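Local coordinates for protein ribulose bisphosphate carboxylase (PDB 6HUN) that probably catalyses the magnesium-dependent carboxylation of ribulose 1,5-bisphosphate to two molecules of 3-phosphoglycerate, as a form III Rubisco in archaeal AMP degradation, at residues A[202-207]-A[238-243]; A[218-223]-A[256-261]. One frame throughout, in Å; residues are numbered along the deposited sequence.

Contact 1: residues A[202-207]-A[238-243]; sequences VKDDEN and KGYLAN
Two parallel strands run side by side here, Val-202 paired with Tyr-240 and Lys-203 with Leu-241. Three backbone hydrogen bonds join them: Val-202 N to Gly-239 O, Leu-241 N to Val-202 O (2.8 Å, almost along the C=O axis) and Asp-204 N to Leu-241 O, the last two nearly straight.

Past the bridged pairs, side-chain groups of Asp-204 and Asn-243 continue the link between the segments. The carboxylate of Asp-204 leans across to the neighbouring strand, its plane 83° from the Tyr-240 ring. Asp-204 OD1 accepts a hydrogen bond from Tyr-240 OH (2.6 Å) through its syn lone pair. Asn-243 N reaches Asp-204 OD2 at 2.9 Å from above the carboxylate plane. Tyr-187 adds a bond to OD1 and Arg-219 a salt bridge to OD2, so this buried acid is well satisfied and probably stays ionised. An alanine here, lacking the carboxylate that takes up Tyr-240 OH, Asn-243 N and Arg-219, would probably loosen the strand ends. Asn-243, with CG anti to its backbone N, sends ND2 to Asp-205 O (3.1 Å), and Thr-245 holds its OD1.

Apolar contacts lie on both faces of the sheet. On one, Val-202 CG1 meets Tyr-240 CD1 at 3.8 Å; on the other, Leu-241 CD1 rests against Lys-203 CG at 3.7 Å. Leucine suits this place because its methyl packs on the methylenes of Lys-203, whose chain, extended up to chi4, carries NZ to Gln-403 and near the bound calcium ion.

Asp-205 and Glu-206 point away from the second strand, and both form salt bridges with Lys-179. Strand 201-203 ends in Lys-203 and the following loop brings Asp-205 and Glu-206, all three predicted magnesium ligands, to the C-terminal mouth of the TIM barrel, as in Rubisco; strand 239-243 flanks and ties that loop.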
loop_
_atom_site.group_PDB
_atom_site.type_symbol
_atom_site.label_atom_id
_atom_site.label_comp_id
_atom_site.label_asym_id
_atom_site.label_seq_id
_atom_site.Cartn_x
_atom_site.Cartn_y
_atom_site.Cartn_z
ATOM N N VAL A 202 7.893 4.218 -25.314
ATOM C CA VAL A 202 7.166 5.391 -24.859
ATOM C C VAL A 202 6.409 4.972 -23.599
ATOM O O VAL A 202 5.935 3.842 -23.500
ATOM C CB VAL A 202 6.238 5.948 -25.964
ATOM C CG1 VAL A 202 5.449 4.850 -26.585
ATOM C CG2 VAL A 202 5.318 7.044 -25.409
ATOM N N LYS A 203 6.404 5.827 -22.606
ATOM C CA LYS A 203 5.919 5.423 -21.284
ATOM C C LYS A 203 4.840 6.364 -20.813
ATOM O O LYS A 203 5.036 7.581 -20.792
ATOM C CB LYS A 203 7.073 5.410 -20.285
ATOM C CG LYS A 203 6.802 4.916 -18.848
ATOM C CD LYS A 203 8.151 5.114 -18.117
ATOM C CE LYS A 203 8.110 4.665 -16.677
ATOM N NZ LYS A 203 8.252 5.779 -15.670
ATOM N N ASP A 204 3.723 5.799 -20.349
ATOM C CA ASP A 204 2.713 6.622 -19.730
ATOM C C ASP A 204 3.232 7.137 -18.404
ATOM O O ASP A 204 4.011 6.464 -17.724
ATOM C CB ASP A 204 1.454 5.784 -19.432
ATOM C CG ASP A 204 0.551 5.616 -20.611
ATOM O OD1 ASP A 204 0.744 6.264 -21.715
ATOM O OD2 ASP A 204 -0.369 4.786 -20.423
ATOM N N ASP A 205 2.732 8.277 -17.965
ATOM C CA ASP A 205 3.120 8.625 -16.606
ATOM C C ASP A 205 2.238 7.876 -15.602
ATOM O O ASP A 205 1.228 7.264 -15.960
ATOM C CB ASP A 205 3.066 10.133 -16.399
ATOM C CG ASP A 205 4.159 10.630 -15.445
ATOM O OD1 ASP A 205 5.334 10.211 -15.571
ATOM O OD2 ASP A 205 3.846 11.433 -14.553
ATOM N N GLU A 206 2.657 7.900 -14.313
ATOM C CA GLU A 206 2.030 7.071 -13.283
ATOM C C GLU A 206 0.565 7.404 -13.051
ATOM O O GLU A 206 -0.192 6.537 -12.580
ATOM C CB GLU A 206 2.819 7.195 -11.965
ATOM C CG GLU A 206 2.617 8.508 -11.233
ATOM C CD GLU A 206 3.337 9.674 -11.869
ATOM O OE1 GLU A 206 2.952 10.831 -11.557
ATOM O OE2 GLU A 206 4.278 9.442 -12.680
ATOM N N ASN A 207 0.123 8.597 -13.367
ATOM C CA ASN A 207 -1.264 8.927 -13.058
ATOM C C ASN A 207 -2.118 8.919 -14.304
ATOM O O ASN A 207 -3.271 9.343 -14.277
ATOM C CB ASN A 207 -1.370 10.253 -12.264
ATOM C CG ASN A 207 -0.945 11.456 -13.044
ATOM O OD1 ASN A 207 -0.369 11.327 -14.107
ATOM N ND2 ASN A 207 -1.262 12.650 -12.542
ATOM N N LYS A 238 9.758 -1.374 -31.232
ATOM C CA LYS A 238 9.433 -0.358 -30.244
ATOM C C LYS A 238 8.313 -0.911 -29.380
ATOM O O LYS A 238 7.603 -1.819 -29.788
ATOM C CB LYS A 238 8.950 0.949 -30.873
ATOM C CG LYS A 238 9.778 1.410 -32.097
ATOM C CD LYS A 238 10.906 2.282 -31.595
ATOM C CE LYS A 238 11.808 2.771 -32.794
ATOM N NZ LYS A 238 12.821 3.800 -32.378
ATOM N N GLY A 239 8.143 -0.351 -28.214
ATOM C CA GLY A 239 7.092 -0.826 -27.325
ATOM C C GLY A 239 6.475 0.325 -26.565
ATOM O O GLY A 239 7.023 1.412 -26.524
ATOM N N TYR A 240 5.317 0.059 -25.917
ATOM C CA TYR A 240 4.583 1.094 -25.192
ATOM C C TYR A 240 4.356 0.606 -23.759
ATOM O O TYR A 240 3.855 -0.510 -23.573
ATOM C CB TYR A 240 3.242 1.343 -25.893
ATOM C CG TYR A 240 2.293 2.327 -25.269
ATOM C CD1 TYR A 240 2.732 3.329 -24.410
ATOM C CD2 TYR A 240 0.922 2.227 -25.507
ATOM C CE1 TYR A 240 1.826 4.225 -23.838
ATOM C CE2 TYR A 240 0.021 3.111 -24.951
ATOM C CZ TYR A 240 0.466 4.096 -24.123
ATOM O OH TYR A 240 -0.441 4.968 -23.585
ATOM N N LEU A 241 4.771 1.395 -22.764
ATOM C CA LEU A 241 4.536 0.992 -21.362
ATOM C C LEU A 241 3.194 1.628 -21.014
ATOM O O LEU A 241 3.122 2.745 -20.508
ATOM C CB LEU A 241 5.683 1.417 -20.424
ATOM C CG LEU A 241 7.123 1.028 -20.829
ATOM C CD1 LEU A 241 8.221 1.659 -19.911
ATOM C CD2 LEU A 241 7.287 -0.503 -20.926
ATOM N N ALA A 242 2.118 0.898 -21.311
ATOM C CA ALA A 242 0.755 1.388 -21.161
ATOM C C ALA A 242 0.307 1.190 -19.734
ATOM O O ALA A 242 0.372 0.074 -19.206
ATOM C CB ALA A 242 -0.210 0.639 -22.087
ATOM N N ASN A 243 -0.193 2.253 -19.125
ATOM C CA ASN A 243 -0.560 2.194 -17.707
ATOM C C ASN A 243 -1.951 1.547 -17.559
ATOM O O ASN A 243 -2.965 2.145 -17.931
ATOM C CB ASN A 243 -0.508 3.589 -17.105
ATOM C CG ASN A 243 -0.435 3.545 -15.579
ATOM O OD1 ASN A 243 -0.855 2.586 -14.987
ATOM N ND2 ASN A 243 0.193 4.540 -14.957
#

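Contact 2: residues A[218-223]-A[256-261]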
loop_
_atom_site.group_PDB
_atom_site.type_symbol
_atom_site.label_atom_id
_atom_site.label_comp_id
_atom_site.label_asym_id
_atom_site.label_seq_id
_atom_site.Cartn_x
_atom_site.Cartn_y
_atom_site.Cartn_z
ATOM N N ALA A 218 -8.844 4.470 -26.757
ATOM C CA ALA A 218 -8.594 5.417 -27.833
ATOM C C ALA A 218 -7.141 5.884 -27.813
ATOM O O ALA A 218 -6.549 6.089 -28.869
ATOM C CB ALA A 218 -9.571 6.593 -27.739
ATOM N N ARG A 219 -6.548 6.011 -26.633
ATOM C CA ARG A 219 -5.130 6.370 -26.507
ATOM C C ARG A 219 -4.212 5.261 -27.032
ATOM O O ARG A 219 -3.296 5.521 -27.843
ATOM C CB ARG A 219 -4.812 6.667 -25.035
ATOM C CG ARG A 219 -3.347 6.826 -24.754
ATOM C CD ARG A 219 -3.166 7.427 -23.359
ATOM N NE ARG A 219 -2.909 6.442 -22.319
ATOM C CZ ARG A 219 -3.759 6.164 -21.340
ATOM N NH1 ARG A 219 -4.934 6.785 -21.293
ATOM N NH2 ARG A 219 -3.431 5.264 -20.428
ATOM N N LEU A 220 -4.505 4.015 -26.652
ATOM C CA LEU A 220 -3.731 2.856 -27.095
ATOM C C LEU A 220 -3.755 2.697 -28.621
ATOM O O LEU A 220 -2.721 2.429 -29.235
ATOM C CB LEU A 220 -4.283 1.600 -26.422
ATOM C CG LEU A 220 -3.702 0.245 -26.798
ATOM C CD1 LEU A 220 -2.214 0.287 -26.479
ATOM C CD2 LEU A 220 -4.451 -0.946 -26.117
ATOM N N LYS A 221 -4.922 2.824 -29.244
ATOM C CA LYS A 221 -4.973 2.794 -30.711
ATOM C C LYS A 221 -4.038 3.834 -31.329
ATOM O O LYS A 221 -3.302 3.542 -32.281
ATOM C CB LYS A 221 -6.398 3.055 -31.182
ATOM C CG LYS A 221 -7.447 2.071 -30.678
ATOM C CD LYS A 221 -8.849 2.422 -31.205
ATOM C CE LYS A 221 -9.001 2.088 -32.689
ATOM N NZ LYS A 221 -8.325 3.063 -33.611
ATOM N N GLU A 222 -4.099 5.078 -30.844
ATOM C CA GLU A 222 -3.280 6.133 -31.433
ATOM C C GLU A 222 -1.787 5.893 -31.224
ATOM O O GLU A 222 -0.976 6.252 -32.091
ATOM C CB GLU A 222 -3.671 7.495 -30.875
ATOM C CG GLU A 222 -5.005 8.008 -31.336
ATOM C CD GLU A 222 -5.047 8.161 -32.827
ATOM O OE1 GLU A 222 -4.207 8.928 -33.381
ATOM O OE2 GLU A 222 -5.904 7.492 -33.450
ATOM N N VAL A 223 -1.398 5.307 -30.089
ATOM C CA VAL A 223 0.021 5.031 -29.873
ATOM C C VAL A 223 0.479 3.812 -30.668
ATOM O O VAL A 223 1.598 3.800 -31.196
ATOM C CB VAL A 223 0.325 4.871 -28.366
ATOM C CG1 VAL A 223 1.818 4.494 -28.139
ATOM C CG2 VAL A 223 -0.040 6.150 -27.654
ATOM N N LYS A 256 -5.917 -7.114 -21.707
ATOM C CA LYS A 256 -6.265 -7.848 -22.933
ATOM C C LYS A 256 -6.228 -6.931 -24.151
ATOM O O LYS A 256 -5.734 -7.333 -25.216
ATOM C CB LYS A 256 -7.644 -8.504 -22.783
ATOM C CG LYS A 256 -8.054 -9.415 -24.000
ATOM C CD LYS A 256 -9.326 -10.160 -23.647
ATOM C CE LYS A 256 -9.954 -10.793 -24.926
ATOM N NZ LYS A 256 -8.952 -11.646 -25.596
ATOM N N LEU A 257 -6.672 -5.674 -24.019
ATOM C CA LEU A 257 -6.590 -4.765 -25.167
ATOM C C LEU A 257 -5.140 -4.528 -25.582
ATOM O O LEU A 257 -4.829 -4.477 -26.778
ATOM C CB LEU A 257 -7.259 -3.435 -24.847
ATOM C CG LEU A 257 -8.776 -3.254 -24.838
ATOM C CD1 LEU A 257 -9.016 -1.893 -24.213
ATOM C CD2 LEU A 257 -9.352 -3.329 -26.288
ATOM N N VAL A 258 -4.245 -4.346 -24.604
ATOM C CA VAL A 258 -2.810 -4.232 -24.907
ATOM C C VAL A 258 -2.330 -5.459 -25.678
ATOM O O VAL A 258 -1.632 -5.357 -26.702
ATOM C CB VAL A 258 -2.013 -4.049 -23.594
ATOM C CG1 VAL A 258 -0.489 -4.308 -23.915
ATOM C CG2 VAL A 258 -2.253 -2.672 -23.062
ATOM N N ALA A 259 -2.647 -6.641 -25.164
ATOM C CA ALA A 259 -2.253 -7.881 -25.828
ATOM C C ALA A 259 -2.859 -7.981 -27.239
ATOM O O ALA A 259 -2.158 -8.309 -28.203
ATOM C CB ALA A 259 -2.692 -9.076 -24.969
ATOM N N ASP A 260 -4.165 -7.695 -27.380
ATOM C CA ASP A 260 -4.810 -7.815 -28.697
ATOM C C ASP A 260 -4.226 -6.864 -29.727
ATOM O O ASP A 260 -4.315 -7.146 -30.931
ATOM C CB ASP A 260 -6.310 -7.562 -28.573
ATOM C CG ASP A 260 -7.001 -8.669 -27.823
ATOM O OD1 ASP A 260 -6.348 -9.737 -27.707
ATOM O OD2 ASP A 260 -8.158 -8.501 -27.365
ATOM N N TYR A 261 -3.669 -5.722 -29.295
ATOM C CA TYR A 261 -3.024 -4.800 -30.229
ATOM C C TYR A 261 -1.572 -5.143 -30.490
ATOM O O TYR A 261 -0.893 -4.378 -31.185
ATOM C CB TYR A 261 -3.126 -3.346 -29.751
ATOM C CG TYR A 261 -4.450 -2.672 -30.060
ATOM C CD1 TYR A 261 -4.723 -2.148 -31.309
ATOM C CD2 TYR A 261 -5.423 -2.578 -29.108
ATOM C CE1 TYR A 261 -5.930 -1.541 -31.570
ATOM C CE2 TYR A 261 -6.608 -1.977 -29.355
ATOM C CZ TYR A 261 -6.860 -1.461 -30.584
ATOM O OH TYR A 261 -8.076 -0.871 -30.808
#
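The outer helical layer of the alpha/beta barrel supplies this contact, in which helix 216-234 meets the C-terminal end of helix 248-260. No hydrogen bond crosses between the two segments, so the contact is one of van der Waals packing.

Leu-220 carries most of it. With CG anti to the backbone N (chi1 176°), the side chain reaches toward the other helix, and Leu-220 CD2 comes within 3.5 Å of Tyr-261 CD2. Leu-257 CB and Val-258 CG2 also border this methyl. Leu-220 CD2 lies 3.6 Å from the carbonyl oxygen Leu-257 O, close against the helix backbone. A branched leucine suits this place because one methyl, CD2, packs on the neighbouring helix while CD1 turns toward Tyr-240.

Tyr-261 is the first residue beyond the helix to leave helical geometry, and its ring stands between the helices, approached obliquely by Leu-220 and Lys-221. The hydroxyl end passes alongside the lysine stem, with Tyr-261 OH 3.0 Å from Lys-221 CG. Lys-221 suits this solvent-exposed outer edge: its CG, CD and CE lie near the Tyr-261 hydroxyl, the chain bending at chi3 and chi4. Tyr-261 OH also makes a weak hydrogen bond to Glu-217.

Inward, Leu-220 touches Tyr-240 and Val-258 touches Ala-242, both on strand 239-243, so the helix pair is seated over that strand; on its far flank, helix 275-288 meets Lys-256 and Ala-259 through Tyr-288.

In the fold
Both contacts belong to the catalytic TIM barrel, with centres 11 Å apart: contact 1 lies in the inner wall of strands, contact 2 in the helical layer outside it. Their segments alternate along the chain, 202-207, 218-223, 238-243 and 256-261, because strand 201-203, helix 216-234 and strand 239-243 follow one another as a beta-alpha-beta unit, continued by helix 248-260. The layers touch directly. Arg-219 reaches inward from the helix to form a salt bridge with Asp-204 and probably a hydrogen bond with Tyr-240 OH, while Leu-220 and Val-223 pack on the tyrosine ring. The strand and loop that carry the predicted metal ligands are thereby tied to the helical layer, where contact 2 lies away from the active site.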